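Long-range contact in hypothetical protein (Uncultured marine organism, PDB 2OD5), which is of unknown function but probably binds nucleic acid through a winged-helix-like domain: residues P28-I34 against I79-A83. Residues are numbered along the deposited sequence.
Sequences PRNTAEI and ICEWA
Arg-29 and Trp-82 form an antiparallel hydrogen-bonded pair, their CA atoms 5.5 Å apart: Arg-29 N donates to Trp-82 O (3.0 Å) and Trp-82 N to Arg-29 O (2.9 Å). Both residues are extended, and Asn-30 faces Glu-81 as the adjoining non-hydrogen-bonded pair (CA-CA 4.2 Å). The chain then turns helical at Thr-31 (phi/psi -58/-37), whose N still reaches Cys-80 O (3.0 Å). With chi1 m, Thr-31 offers OG1 to Trp-82 NE1 (2.9 Å) at the edge of the indole, so the ring's one polar atom is satisfied; a water on OG1 (3.0 Å) also accepts a weak bond from Cys-80 N (3.1 Å).

Asn-30, chi1 p, is the N-cap: its short side chain brings a carbonyl oxygen to the first helical turn, where OD1 accepts from Glu-33 N (2.9 Å). Glu-33 is long enough to reach back, OE1 accepting from Asn-30 N (3.0 Å) to complete a capping box; Glu-33 OE2 also forms a salt bridge with Arg-29 NE (3.0 Å). Farther out, Ile-34 CD1 packs on Trp-82 CD1 (3.8 Å); Leu-51 of helix 48-57 covers Ile-34, and Leu-55 meets Trp-82. The compact ring of Pro-28 sets CG against Ala-83 CB (3.9 Å).

A short strand leading into a helix and pairing with the returning strand of a beta hairpin is characteristic of winged-helix domains. Here backbone bonds fix the register, while Trp-82 ties the hairpin to the first turn of helix 31-39 through both a polar and an apolar contact.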
# COMPACT_ATOMS: atom_id res chain seq x y z
N PRO A 28 3.98 -3.77 -8.51
CA PRO A 28 3.56 -2.66 -7.65
C PRO A 28 2.13 -2.17 -7.93
O PRO A 28 1.66 -2.27 -9.07
CB PRO A 28 4.55 -1.55 -7.99
CG PRO A 28 5.77 -2.26 -8.51
CD PRO A 28 5.21 -3.44 -9.26
N ARG A 29 1.46 -1.65 -6.90
CA ARG A 29 0.09 -1.13 -7.06
C ARG A 29 -0.04 0.15 -6.27
O ARG A 29 0.71 0.39 -5.33
CB ARG A 29 -0.96 -2.15 -6.54
CG ARG A 29 -0.91 -3.50 -7.21
CD ARG A 29 -1.12 -3.43 -8.73
NE ARG A 29 -2.52 -3.52 -9.08
CZ ARG A 29 -3.18 -4.66 -9.26
NH1 ARG A 29 -2.59 -5.84 -9.11
NH2 ARG A 29 -4.47 -4.62 -9.56
N ASN A 30 -1.00 0.99 -6.65
CA ASN A 30 -1.19 2.25 -5.94
C ASN A 30 -2.15 2.10 -4.76
O ASN A 30 -2.83 1.07 -4.61
CB ASN A 30 -1.58 3.40 -6.91
CG ASN A 30 -2.97 3.27 -7.45
OD1 ASN A 30 -3.92 3.01 -6.72
ND2 ASN A 30 -3.11 3.49 -8.75
N THR A 31 -2.16 3.08 -3.88
CA THR A 31 -2.89 2.98 -2.62
C THR A 31 -4.39 2.73 -2.84
O THR A 31 -5.01 1.97 -2.09
CB THR A 31 -2.74 4.26 -1.74
OG1 THR A 31 -1.35 4.54 -1.50
CG2 THR A 31 -3.42 4.07 -0.37
N ALA A 32 -4.94 3.36 -3.86
CA ALA A 32 -6.35 3.19 -4.21
C ALA A 32 -6.70 1.77 -4.61
O ALA A 32 -7.74 1.22 -4.21
CB ALA A 32 -6.72 4.18 -5.35
N GLU A 33 -5.87 1.18 -5.48
CA GLU A 33 -6.04 -0.21 -5.86
C GLU A 33 -5.92 -1.15 -4.65
O GLU A 33 -6.68 -2.11 -4.52
CB GLU A 33 -4.98 -0.60 -6.89
CG GLU A 33 -5.03 0.13 -8.20
CD GLU A 33 -3.90 -0.36 -9.10
OE1 GLU A 33 -2.70 -0.00 -8.85
OE2 GLU A 33 -4.20 -1.16 -10.02
N ILE A 34 -4.97 -0.88 -3.76
CA ILE A 34 -4.77 -1.69 -2.58
C ILE A 34 -5.99 -1.60 -1.67
O ILE A 34 -6.53 -2.62 -1.23
CB ILE A 34 -3.48 -1.30 -1.80
CG1 ILE A 34 -2.23 -1.50 -2.69
CG2 ILE A 34 -3.33 -2.16 -0.54
CD1 ILE A 34 -0.97 -0.86 -2.12
N ILE A 79 -1.07 10.21 -4.90
CA ILE A 79 -1.25 8.80 -5.23
C ILE A 79 0.12 8.18 -4.97
O ILE A 79 1.11 8.66 -5.51
CB ILE A 79 -1.57 8.57 -6.73
CG1 ILE A 79 -2.64 9.53 -7.24
CG2 ILE A 79 -2.03 7.11 -6.94
CD1 ILE A 79 -2.08 10.70 -8.01
N CYS A 80 0.19 7.14 -4.18
CA CYS A 80 1.49 6.49 -3.91
C CYS A 80 1.47 5.09 -4.48
O CYS A 80 0.41 4.45 -4.55
CB CYS A 80 1.78 6.47 -2.42
SG CYS A 80 1.94 8.15 -1.72
N GLU A 81 2.64 4.62 -4.89
CA GLU A 81 2.82 3.31 -5.47
C GLU A 81 3.66 2.50 -4.50
O GLU A 81 4.68 2.99 -3.99
CB GLU A 81 3.58 3.42 -6.80
CG GLU A 81 2.81 4.19 -7.87
CD GLU A 81 3.69 4.87 -8.89
OE1 GLU A 81 4.90 4.61 -8.96
OE2 GLU A 81 3.15 5.70 -9.62
N TRP A 82 3.25 1.25 -4.29
CA TRP A 82 3.88 0.38 -3.32
C TRP A 82 4.22 -0.98 -3.91
O TRP A 82 3.51 -1.48 -4.76
CB TRP A 82 2.91 0.17 -2.16
CG TRP A 82 2.44 1.38 -1.52
CD1 TRP A 82 1.35 2.12 -1.88
CD2 TRP A 82 3.04 2.06 -0.43
NE1 TRP A 82 1.20 3.19 -1.04
CE2 TRP A 82 2.23 3.18 -0.15
CE3 TRP A 82 4.15 1.81 0.38
CZ2 TRP A 82 2.49 4.04 0.89
CZ3 TRP A 82 4.40 2.69 1.43
CH2 TRP A 82 3.58 3.80 1.63
N ALA A 83 5.29 -1.59 -3.40
CA ALA A 83 5.76 -2.90 -3.84
C ALA A 83 6.24 -3.67 -2.62
O ALA A 83 6.57 -3.07 -1.60
CB ALA A 83 6.93 -2.72 -4.82
O HOH W 1 -1.73 7.48 -1.73